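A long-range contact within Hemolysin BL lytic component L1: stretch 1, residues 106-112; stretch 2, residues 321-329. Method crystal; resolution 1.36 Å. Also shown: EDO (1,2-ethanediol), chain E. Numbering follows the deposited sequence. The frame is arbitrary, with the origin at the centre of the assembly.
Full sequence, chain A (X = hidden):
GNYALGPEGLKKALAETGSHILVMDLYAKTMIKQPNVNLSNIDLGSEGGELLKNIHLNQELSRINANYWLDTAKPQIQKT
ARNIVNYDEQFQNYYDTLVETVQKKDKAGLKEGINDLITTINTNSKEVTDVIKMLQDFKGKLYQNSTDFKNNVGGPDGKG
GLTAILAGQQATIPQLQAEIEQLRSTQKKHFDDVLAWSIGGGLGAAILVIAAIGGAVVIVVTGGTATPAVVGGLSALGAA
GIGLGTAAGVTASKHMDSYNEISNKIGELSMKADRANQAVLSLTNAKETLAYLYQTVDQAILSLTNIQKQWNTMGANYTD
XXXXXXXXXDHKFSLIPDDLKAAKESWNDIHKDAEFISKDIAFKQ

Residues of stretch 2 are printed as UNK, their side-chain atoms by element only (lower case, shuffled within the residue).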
# COMPACT_ATOMS: atom_id res chain seq x y z
N ASP A 106 -18.66 -38.07 15.63
CA ASP A 106 -17.47 -37.96 16.51
C ASP A 106 -17.31 -36.51 16.96
O ASP A 106 -16.53 -35.72 16.34
CB ASP A 106 -16.24 -38.42 15.75
CG ASP A 106 -14.95 -38.24 16.51
OD1 ASP A 106 -15.00 -37.97 17.75
OD2 ASP A 106 -13.91 -38.39 15.84
N LYS A 107 -18.03 -36.11 17.98
CA LYS A 107 -18.00 -34.71 18.48
C LYS A 107 -16.58 -34.34 18.93
O LYS A 107 -16.16 -33.23 18.65
CB LYS A 107 -19.03 -34.50 19.59
CG LYS A 107 -20.46 -34.47 19.11
CD LYS A 107 -21.42 -34.15 20.27
CE LYS A 107 -22.81 -33.87 19.75
NZ LYS A 107 -23.70 -33.37 20.81
N ALA A 108 -15.86 -35.21 19.61
CA ALA A 108 -14.51 -34.88 20.13
C ALA A 108 -13.60 -34.55 18.95
O ALA A 108 -12.82 -33.62 19.03
CB ALA A 108 -13.90 -36.00 20.94
N GLY A 109 -13.67 -35.37 17.91
CA GLY A 109 -12.86 -35.19 16.70
C GLY A 109 -13.14 -33.87 16.01
O GLY A 109 -12.21 -33.18 15.56
N LEU A 110 -14.40 -33.52 15.87
CA LEU A 110 -14.78 -32.26 15.22
C LEU A 110 -14.28 -31.11 16.09
O LEU A 110 -13.70 -30.15 15.58
CB LEU A 110 -16.29 -32.21 15.03
CG LEU A 110 -16.76 -30.90 14.37
CD1 LEU A 110 -16.21 -30.71 12.97
CD2 LEU A 110 -18.25 -30.82 14.35
N LYS A 111 -14.55 -31.16 17.38
CA LYS A 111 -14.12 -30.08 18.29
C LYS A 111 -12.60 -29.90 18.24
O LYS A 111 -12.15 -28.75 18.25
CB LYS A 111 -14.52 -30.34 19.74
CG LYS A 111 -16.00 -30.18 19.99
CD LYS A 111 -16.34 -30.44 21.44
CE LYS A 111 -15.87 -29.28 22.28
NZ LYS A 111 -16.36 -29.38 23.68
N GLU A 112 -11.83 -30.98 18.17
CA GLU A 112 -10.36 -30.85 18.15
C GLU A 112 -9.95 -30.13 16.86
O GLU A 112 -9.05 -29.27 16.92
CB GLU A 112 -9.70 -32.22 18.25
CG GLU A 112 -8.24 -32.12 18.63
CD GLU A 112 -8.00 -31.76 20.09
OE1 GLU A 112 -8.94 -31.82 20.93
OE2 GLU A 112 -6.85 -31.50 20.40
N UNK A 321 -19.26 -22.22 17.19
CA UNK A 321 -19.43 -23.62 16.76
C UNK A 321 -18.83 -24.53 17.83
O UNK A 321 -19.49 -25.51 18.26
c UNK A 321 -20.21 -25.89 14.92
c UNK A 321 -18.18 -25.36 13.49
c UNK A 321 -18.80 -25.29 14.89
c UNK A 321 -18.77 -23.83 15.40
N UNK A 322 -17.58 -24.29 18.22
CA UNK A 322 -16.90 -25.18 19.18
C UNK A 322 -17.77 -25.32 20.43
O UNK A 322 -17.96 -26.46 20.90
c UNK A 322 -13.57 -24.49 21.01
c UNK A 322 -15.55 -24.54 19.51
c UNK A 322 -14.73 -25.32 20.51
c UNK A 322 -14.24 -26.62 19.91
N UNK A 323 -18.29 -24.22 20.94
CA UNK A 323 -19.00 -24.23 22.23
C UNK A 323 -20.35 -24.92 22.12
O UNK A 323 -20.83 -25.37 23.12
c UNK A 323 -17.99 -22.13 23.23
o UNK A 323 -16.97 -22.86 23.40
o UNK A 323 -18.02 -20.87 23.42
c UNK A 323 -19.23 -22.80 22.71
N UNK A 324 -20.94 -24.95 20.94
CA UNK A 324 -22.30 -25.49 20.71
C UNK A 324 -22.25 -26.98 20.43
O UNK A 324 -23.30 -27.60 20.57
c UNK A 324 -23.37 -23.41 19.70
o UNK A 324 -23.19 -22.81 20.78
c UNK A 324 -22.91 -24.83 19.49
n UNK A 324 -23.93 -22.84 18.65
N UNK A 325 -21.11 -27.55 20.05
CA UNK A 325 -21.10 -28.96 19.57
C UNK A 325 -21.54 -29.90 20.69
O UNK A 325 -22.31 -30.84 20.40
c UNK A 325 -19.70 -29.33 19.03
c UNK A 325 -19.53 -30.85 18.96
c UNK A 325 -18.12 -28.62 17.17
c UNK A 325 -19.53 -28.70 17.66
N UNK A 326 -21.14 -29.71 21.94
CA UNK A 326 -21.42 -30.78 22.92
C UNK A 326 -22.94 -30.90 23.14
O UNK A 326 -23.39 -32.01 23.32
c UNK A 326 -20.64 -30.65 24.21
c UNK A 326 -19.25 -31.28 24.08
o UNK A 326 -18.43 -30.95 24.92
o UNK A 326 -19.04 -32.18 23.18
N UNK A 327 -23.67 -29.80 23.17
CA UNK A 327 -25.13 -29.84 23.48
C UNK A 327 -25.96 -30.06 22.21
O UNK A 327 -27.15 -30.34 22.34
c UNK A 327 -25.59 -28.62 24.20
o UNK A 327 -25.31 -27.49 23.40
N UNK A 328 -25.37 -30.00 21.04
CA UNK A 328 -26.10 -30.04 19.76
C UNK A 328 -26.77 -31.40 19.54
O UNK A 328 -26.14 -32.45 19.76
s UNK A 328 -24.46 -28.90 16.23
c UNK A 328 -25.70 -29.18 17.45
c UNK A 328 -25.10 -29.83 18.62
c UNK A 328 -23.73 -27.34 16.69
N UNK A 329 -28.03 -31.37 19.12
CA UNK A 329 -28.76 -32.61 18.76
C UNK A 329 -28.33 -33.09 17.37
O UNK A 329 -27.72 -32.30 16.59
c UNK A 329 -30.28 -32.43 18.93
c UNK A 329 -31.61 -34.03 17.41
c UNK A 329 -31.13 -33.69 18.81
o UNK A 329 -31.73 -33.18 16.54
n UNK A 329 -31.93 -35.28 17.16
C1 EDO E . -17.06 -37.95 20.68
O1 EDO E . -17.17 -36.99 21.71
C2 EDO E . -15.78 -38.68 20.64
O2 EDO E . -15.71 -39.71 19.68
O HOH W 1 -19.01 -28.04 22.88

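Position 321 carries four side-chain carbons, forked at the second. The side chain makes no contact with stretch 1, yet it is buried, and a branched hydrocarbon suits such a place: Leu321.

Position 322 repeats the pattern of four carbons forked at the second. Its CB points sideways, but one terminal methyl reaches the neighbouring helix. This is Leu322, whose CD1 lies 3.4 Å from Lys111 O and 3.7 Å from Lys111 CB, packing against the backbone and the aliphatic root of the lysine.

Position 323 has two carbons, the second bearing two oxygens, and its CB points away from stretch 1. Asp323 is a carboxylate left exposed, as its charge favours. Position 324 has two carbons, the second bearing one oxygen and one nitrogen, and lies out of reach; it is Asn324, whose ND2 is hydrogen-bonded elsewhere in the structure.

Position 325 again has four carbons, but the fork comes at the first, and one arm is two carbons long. Pointing toward stretch 1, it is Ile325. Its CG2 sits 3.7 Å from both Lys107 CG and Lys111 CG, while its CD1 meets Leu110 CD2 at 3.6 Å, so both arms of the branched chain are used in packing.

Position 326 has two carbons, the second carrying two oxygens, one of them near the ammonium of Lys111. Asp326 supplies the opposite charge: Lys111 NZ and Asp326 OD2, 2.9 Å apart, form a hydrogen-bonded salt bridge.

Position 327 has one carbon and one oxygen, turned away from stretch 1: Ser327, a small polar residue at an exposed site. Position 328 is an unbranched chain of two carbons, sulfur and a last carbon. Met328 starts toward stretch 1, but its end leads away into buried surroundings that suit a flexible apolar chain.

Position 329 has three carbons, the third bearing oxygen and nitrogen. Gln329 points away and acts as an N-cap, its side chain accepting from a backbone N just past the stretch.

The two helices run nearly antiparallel, at 167°, with Ile325 packed against Lys107, Leu110 and Lys111. Beyond this apolar patch, the extended Lys107 donates from NZ to Ile325 O (2.9 Å), Asp326 O (2.9 Å) and Met328 O (2.8 Å), gathering three carbonyls around one ammonium. A water accepts from Lys111 NZ (3.1 Å) and Asp326 N (2.9 Å) and donates to Leu322 O (2.7 Å), linking the salt-bridged lysine to the opposing backbone as well.

Stretch 2 321-329: LLDNIDSMQ
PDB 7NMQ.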